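Local atomic coordinates of ethyl acetate hydrolase (Pseudomonas veronii, PDB entry 5EFZ), a protein that hydrolyses ethyl acetate to ethanol and acetate, an esterase step in the bacterial breakdown of short-chain methyl ketones such as 2-butanone. Residues M41-L54 against Y91-S105. Numbering follows the deposited sequence.
With EDO (1,2-ethanediol), chain G.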
loop_
_atom_site.group_PDB
_atom_site.type_symbol
_atom_site.label_atom_id
_atom_site.label_comp_id
_atom_site.label_asym_id
_atom_site.label_seq_id
_atom_site.Cartn_x
_atom_site.Cartn_y
_atom_site.Cartn_z
ATOM N N MET A 41 -31.365 -13.790 10.963
ATOM C CA MET A 41 -31.875 -12.482 11.379
ATOM C C MET A 41 -33.406 -12.552 11.411
ATOM O O MET A 41 -34.025 -12.814 10.386
ATOM C CB MET A 41 -31.425 -11.378 10.431
ATOM C CG MET A 41 -29.939 -11.388 10.128
ATOM S SD MET A 41 -29.567 -10.015 8.998
ATOM C CE MET A 41 -30.072 -8.609 9.977
ATOM N N PRO A 42 -34.018 -12.334 12.583
ATOM C CA PRO A 42 -35.482 -12.418 12.678
ATOM C C PRO A 42 -36.197 -11.393 11.789
ATOM O O PRO A 42 -37.286 -11.669 11.296
ATOM C CB PRO A 42 -35.761 -12.113 14.147
ATOM C CG PRO A 42 -34.471 -12.359 14.848
ATOM C CD PRO A 42 -33.396 -12.023 13.878
ATOM N N GLU A 43 -35.614 -10.211 11.631
ATOM C CA GLU A 43 -36.152 -9.240 10.684
ATOM C C GLU A 43 -35.000 -8.459 10.088
ATOM O O GLU A 43 -34.161 -7.909 10.795
ATOM C CB GLU A 43 -37.165 -8.293 11.332
ATOM C CG GLU A 43 -36.627 -7.483 12.498
ATOM C CD GLU A 43 -37.393 -6.188 12.719
ATOM O OE1 GLU A 43 -38.441 -5.993 12.061
ATOM O OE2 GLU A 43 -36.942 -5.360 13.545
ATOM N N CYS A 44 -34.940 -8.443 8.773
ATOM C CA CYS A 44 -33.883 -7.732 8.091
ATOM C C CYS A 44 -34.492 -6.469 7.503
ATOM O O CYS A 44 -35.404 -6.552 6.676
ATOM C CB CYS A 44 -33.249 -8.610 7.011
ATOM S SG CYS A 44 -31.941 -7.781 6.088
ATOM N N LEU A 45 -34.032 -5.313 7.983
ATOM C CA LEU A 45 -34.466 -4.026 7.453
ATOM C C LEU A 45 -33.427 -3.516 6.466
ATOM O O LEU A 45 -32.238 -3.416 6.783
ATOM C CB LEU A 45 -34.650 -3.006 8.570
ATOM C CG LEU A 45 -35.549 -3.354 9.742
ATOM C CD1 LEU A 45 -35.690 -2.149 10.634
ATOM C CD2 LEU A 45 -36.894 -3.817 9.273
ATOM N N LEU A 46 -33.869 -3.207 5.255
ATOM C CA LEU A 46 -32.986 -2.631 4.267
ATOM C C LEU A 46 -33.350 -1.170 4.085
ATOM O O LEU A 46 -34.529 -0.844 3.867
ATOM C CB LEU A 46 -33.105 -3.373 2.923
ATOM C CG LEU A 46 -32.677 -4.835 2.908
ATOM C CD1 LEU A 46 -32.913 -5.398 1.475
ATOM C CD2 LEU A 46 -31.184 -4.986 3.343
ATOM N N ALA A 47 -32.342 -0.307 4.188
ATOM C CA ALA A 47 -32.480 1.117 3.882
ATOM C C ALA A 47 -32.313 1.326 2.379
ATOM O O ALA A 47 -31.258 0.996 1.810
ATOM C CB ALA A 47 -31.453 1.948 4.653
ATOM N N VAL A 48 -33.355 1.864 1.755
ATOM C CA VAL A 48 -33.445 1.932 0.298
ATOM C C VAL A 48 -33.763 3.358 -0.148
ATOM O O VAL A 48 -34.682 3.998 0.367
ATOM C CB VAL A 48 -34.561 0.988 -0.260
ATOM C CG1 VAL A 48 -34.571 1.011 -1.802
ATOM C CG2 VAL A 48 -34.409 -0.439 0.264
ATOM N N ALA A 49 -33.042 3.843 -1.147
ATOM C CA ALA A 49 -33.344 5.157 -1.717
ATOM C C ALA A 49 -33.697 4.910 -3.169
ATOM O O ALA A 49 -32.996 4.176 -3.841
ATOM C CB ALA A 49 -32.133 6.123 -1.579
ATOM N N VAL A 50 -34.817 5.459 -3.621
ATOM C CA VAL A 50 -35.251 5.261 -4.996
ATOM C C VAL A 50 -35.211 6.576 -5.732
ATOM O O VAL A 50 -35.757 7.560 -5.246
ATOM C CB VAL A 50 -36.679 4.685 -5.043
ATOM C CG1 VAL A 50 -37.146 4.466 -6.501
ATOM C CG2 VAL A 50 -36.733 3.397 -4.178
ATOM N N HIS A 51 -34.590 6.593 -6.912
ATOM C CA HIS A 51 -34.560 7.796 -7.725
ATOM C C HIS A 51 -35.096 7.489 -9.092
ATOM O O HIS A 51 -34.484 6.715 -9.809
ATOM C CB HIS A 51 -33.136 8.332 -7.834
ATOM C CG HIS A 51 -32.496 8.585 -6.509
ATOM N ND1 HIS A 51 -32.795 9.689 -5.745
ATOM C CD2 HIS A 51 -31.605 7.854 -5.797
ATOM C CE1 HIS A 51 -32.102 9.636 -4.617
ATOM N NE2 HIS A 51 -31.366 8.539 -4.632
ATOM N N GLY A 52 -36.220 8.109 -9.443
ATOM C CA GLY A 52 -36.863 7.871 -10.727
ATOM C C GLY A 52 -38.030 6.902 -10.600
ATOM O O GLY A 52 -38.172 6.163 -9.610
ATOM N N ALA A 53 -38.859 6.897 -11.624
ATOM C CA ALA A 53 -40.054 6.077 -11.654
ATOM C C ALA A 53 -39.839 4.829 -12.508
ATOM O O ALA A 53 -39.167 4.887 -13.540
ATOM C CB ALA A 53 -41.231 6.893 -12.190
ATOM N N LEU A 54 -40.429 3.711 -12.090
ATOM C CA LEU A 54 -40.471 2.507 -12.925
ATOM C C LEU A 54 -41.336 2.713 -14.174
ATOM O O LEU A 54 -42.393 3.336 -14.078
ATOM C CB LEU A 54 -41.031 1.332 -12.117
ATOM C CG LEU A 54 -40.113 0.731 -11.054
ATOM C CD1 LEU A 54 -40.939 -0.179 -10.177
ATOM C CD2 LEU A 54 -38.943 -0.043 -11.730
ATOM N N TYR A 91 -34.493 6.078 -15.835
ATOM C CA TYR A 91 -34.370 4.818 -15.075
ATOM C C TYR A 91 -34.920 4.953 -13.670
ATOM O O TYR A 91 -34.966 6.055 -13.115
ATOM C CB TYR A 91 -32.894 4.384 -15.010
ATOM C CG TYR A 91 -32.356 4.129 -16.375
ATOM C CD1 TYR A 91 -32.607 2.935 -17.005
ATOM C CD2 TYR A 91 -31.602 5.096 -17.042
ATOM C CE1 TYR A 91 -32.140 2.685 -18.283
ATOM C CE2 TYR A 91 -31.123 4.867 -18.318
ATOM C CZ TYR A 91 -31.398 3.656 -18.935
ATOM O OH TYR A 91 -30.937 3.405 -20.196
ATOM N N CYS A 92 -35.396 3.840 -13.118
ATOM C CA CYS A 92 -35.658 3.754 -11.696
ATOM C C CYS A 92 -34.410 3.214 -11.003
ATOM O O CYS A 92 -34.103 2.010 -11.067
ATOM C CB CYS A 92 -36.867 2.857 -11.423
ATOM S SG CYS A 92 -37.274 2.746 -9.655
ATOM N N ILE A 93 -33.702 4.101 -10.330
ATOM C CA ILE A 93 -32.422 3.755 -9.740
ATOM C C ILE A 93 -32.604 3.481 -8.255
ATOM O O ILE A 93 -33.018 4.355 -7.480
ATOM C CB ILE A 93 -31.397 4.879 -9.985
ATOM C CG1 ILE A 93 -31.297 5.159 -11.501
ATOM C CG2 ILE A 93 -30.046 4.489 -9.433
ATOM C CD1 ILE A 93 -30.994 6.591 -11.826
ATOM N N ILE A 94 -32.322 2.245 -7.874
ATOM C CA ILE A 94 -32.677 1.765 -6.545
ATOM C C ILE A 94 -31.381 1.508 -5.823
ATOM O O ILE A 94 -30.663 0.590 -6.202
ATOM C CB ILE A 94 -33.533 0.489 -6.628
ATOM C CG1 ILE A 94 -34.799 0.783 -7.461
ATOM C CG2 ILE A 94 -33.855 -0.054 -5.216
ATOM C CD1 ILE A 94 -35.682 -0.431 -7.728
ATOM N N VAL A 95 -31.102 2.307 -4.790
ATOM C CA VAL A 95 -29.824 2.234 -4.101
ATOM C C VAL A 95 -30.051 1.550 -2.746
ATOM O O VAL A 95 -30.820 2.050 -1.919
ATOM C CB VAL A 95 -29.219 3.617 -3.887
ATOM C CG1 VAL A 95 -27.774 3.465 -3.322
ATOM C CG2 VAL A 95 -29.251 4.406 -5.223
ATOM N N VAL A 96 -29.419 0.399 -2.546
ATOM C CA VAL A 96 -29.716 -0.416 -1.374
ATOM C C VAL A 96 -28.499 -0.469 -0.472
ATOM O O VAL A 96 -27.418 -0.904 -0.885
ATOM C CB VAL A 96 -30.157 -1.828 -1.771
ATOM C CG1 VAL A 96 -30.513 -2.677 -0.502
ATOM C CG2 VAL A 96 -31.346 -1.763 -2.790
ATOM N N ASN A 97 -28.692 -0.032 0.762
ATOM C CA ASN A 97 -27.611 -0.014 1.754
ATOM C C ASN A 97 -27.238 -1.407 2.259
ATOM O O ASN A 97 -28.114 -2.219 2.607
ATOM C CB ASN A 97 -28.020 0.876 2.931
ATOM C CG ASN A 97 -28.033 2.355 2.554
ATOM O OD1 ASN A 97 -26.996 3.022 2.630
ATOM N ND2 ASN A 97 -29.218 2.880 2.177
ATOM N N GLN A 98 -25.943 -1.680 2.293
ATOM C CA GLN A 98 -25.425 -2.932 2.834
ATOM C C GLN A 98 -25.967 -3.231 4.205
ATOM O O GLN A 98 -26.031 -2.338 5.062
ATOM C CB GLN A 98 -23.902 -2.869 2.949
ATOM C CG GLN A 98 -23.143 -3.250 1.694
ATOM C CD GLN A 98 -21.653 -3.387 2.058
ATOM O OE1 GLN A 98 -21.306 -4.019 3.063
ATOM N NE2 GLN A 98 -20.791 -2.742 1.287
ATOM N N ILE A 99 -26.309 -4.492 4.433
ATOM C CA ILE A 99 -26.487 -4.986 5.795
ATOM C C ILE A 99 -25.216 -4.703 6.561
ATOM O O ILE A 99 -24.122 -5.101 6.131
ATOM C CB ILE A 99 -26.786 -6.500 5.800
ATOM C CG1 ILE A 99 -28.092 -6.760 5.012
ATOM C CG2 ILE A 99 -26.918 -7.030 7.250
ATOM C CD1 ILE A 99 -28.341 -8.243 4.724
ATOM N N GLY A 100 -25.327 -4.039 7.710
ATOM C CA GLY A 100 -24.135 -3.758 8.490
ATOM C C GLY A 100 -23.620 -2.339 8.337
ATOM O O GLY A 100 -22.690 -1.948 9.053
ATOM N N ASN A 101 -24.202 -1.550 7.432
ATOM C CA ASN A 101 -23.630 -0.229 7.161
ATOM C C ASN A 101 -24.169 0.893 8.045
ATOM O O ASN A 101 -23.820 2.064 7.829
ATOM C CB ASN A 101 -23.833 0.152 5.666
ATOM C CG ASN A 101 -25.141 0.915 5.396
ATOM O OD1 ASN A 101 -26.202 0.642 5.987
ATOM N ND2 ASN A 101 -25.073 1.853 4.453
ATOM N N GLY A 102 -25.011 0.539 9.023
ATOM C CA GLY A 102 -25.579 1.509 9.961
ATOM C C GLY A 102 -26.953 2.054 9.602
ATOM O O GLY A 102 -27.657 2.599 10.470
ATOM N N LEU A 103 -27.344 1.932 8.329
ATOM C CA LEU A 103 -28.689 2.345 7.897
ATOM C C LEU A 103 -29.606 1.134 7.782
ATOM O O LEU A 103 -30.679 1.091 8.396
ATOM C CB LEU A 103 -28.630 3.105 6.566
ATOM C CG LEU A 103 -27.865 4.445 6.618
ATOM C CD1 LEU A 103 -28.025 5.170 5.306
ATOM C CD2 LEU A 103 -28.321 5.309 7.799
ATOM N N SER A 104 -29.192 0.144 7.000
ATOM C CA SER A 104 -29.849 -1.156 7.033
ATOM C C SER A 104 -29.546 -1.819 8.399
ATOM O O SER A 104 -28.734 -1.311 9.166
ATOM C CB SER A 104 -29.357 -2.044 5.881
ATOM O OG SER A 104 -29.754 -1.497 4.622
ATOM N N SER A 105 -30.182 -2.958 8.676
ATOM C CA SER A 105 -29.940 -3.695 9.923
ATOM C C SER A 105 -28.461 -3.891 10.143
ATOM O O SER A 105 -27.777 -4.380 9.264
ATOM C CB SER A 105 -30.637 -5.055 9.889
ATOM O OG SER A 105 -32.032 -4.885 9.992
HETATM C C1 EDO G . -30.567 4.292 11.610
HETATM O O1 EDO G . -31.257 5.125 10.661
HETATM C C2 EDO G . -31.274 2.947 11.727
HETATM O O2 EDO G . -31.634 2.484 10.415
#
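N97 grips A47 O twice where the regular pairing of strands 45-51 and 92-96 ends. The CB of N97 lies 3.4 Å from A47 O; chi1 (-71°) sets CG beside the backbone N, and chi2 (-86°) swings ND2 to that oxygen. ND2 donates to A47 O at 2.8 Å from above the carbonyl plane, while N97 N reaches this oxygen almost end-on. OD1 accepts from N101 ND2 and from S72 N, so an asparagine, donor and acceptor in one flat group, suits the place. A47 points at the other segment, and its bare methyl fits between N97 ND2 (3.5 Å) and L103 CB (3.6 Å).

Here the chain leaves strand 92-96 in the central sheet of the alpha/beta-hydrolase fold, where strand 45-51 runs antiparallel to it, and beyond this point serine hydroxyls stand in for carbonyl oxygens as acceptors. S104 OG, a short hydroxyl able to do both at once, accepts from A47 N at 2.9 Å and donates to N97 O; S105 OG accepts from L45 N, and S105 N returns a bond to L45 O.

Within the strands, backbone bonds join A49 to V95 and H51 to I93. V48, V50, I94 and V96 line one face, their beta-branched side chains suiting extended backbone; V48, V50 and V96 touch helix 124-139. V48 CG1 packs 3.6 Å from I94 CG2, the two side chains lying alongside. V50 CG1 touches C92 SG, and past the strand end L54 CD2 lies 3.6 Å from C92 CB.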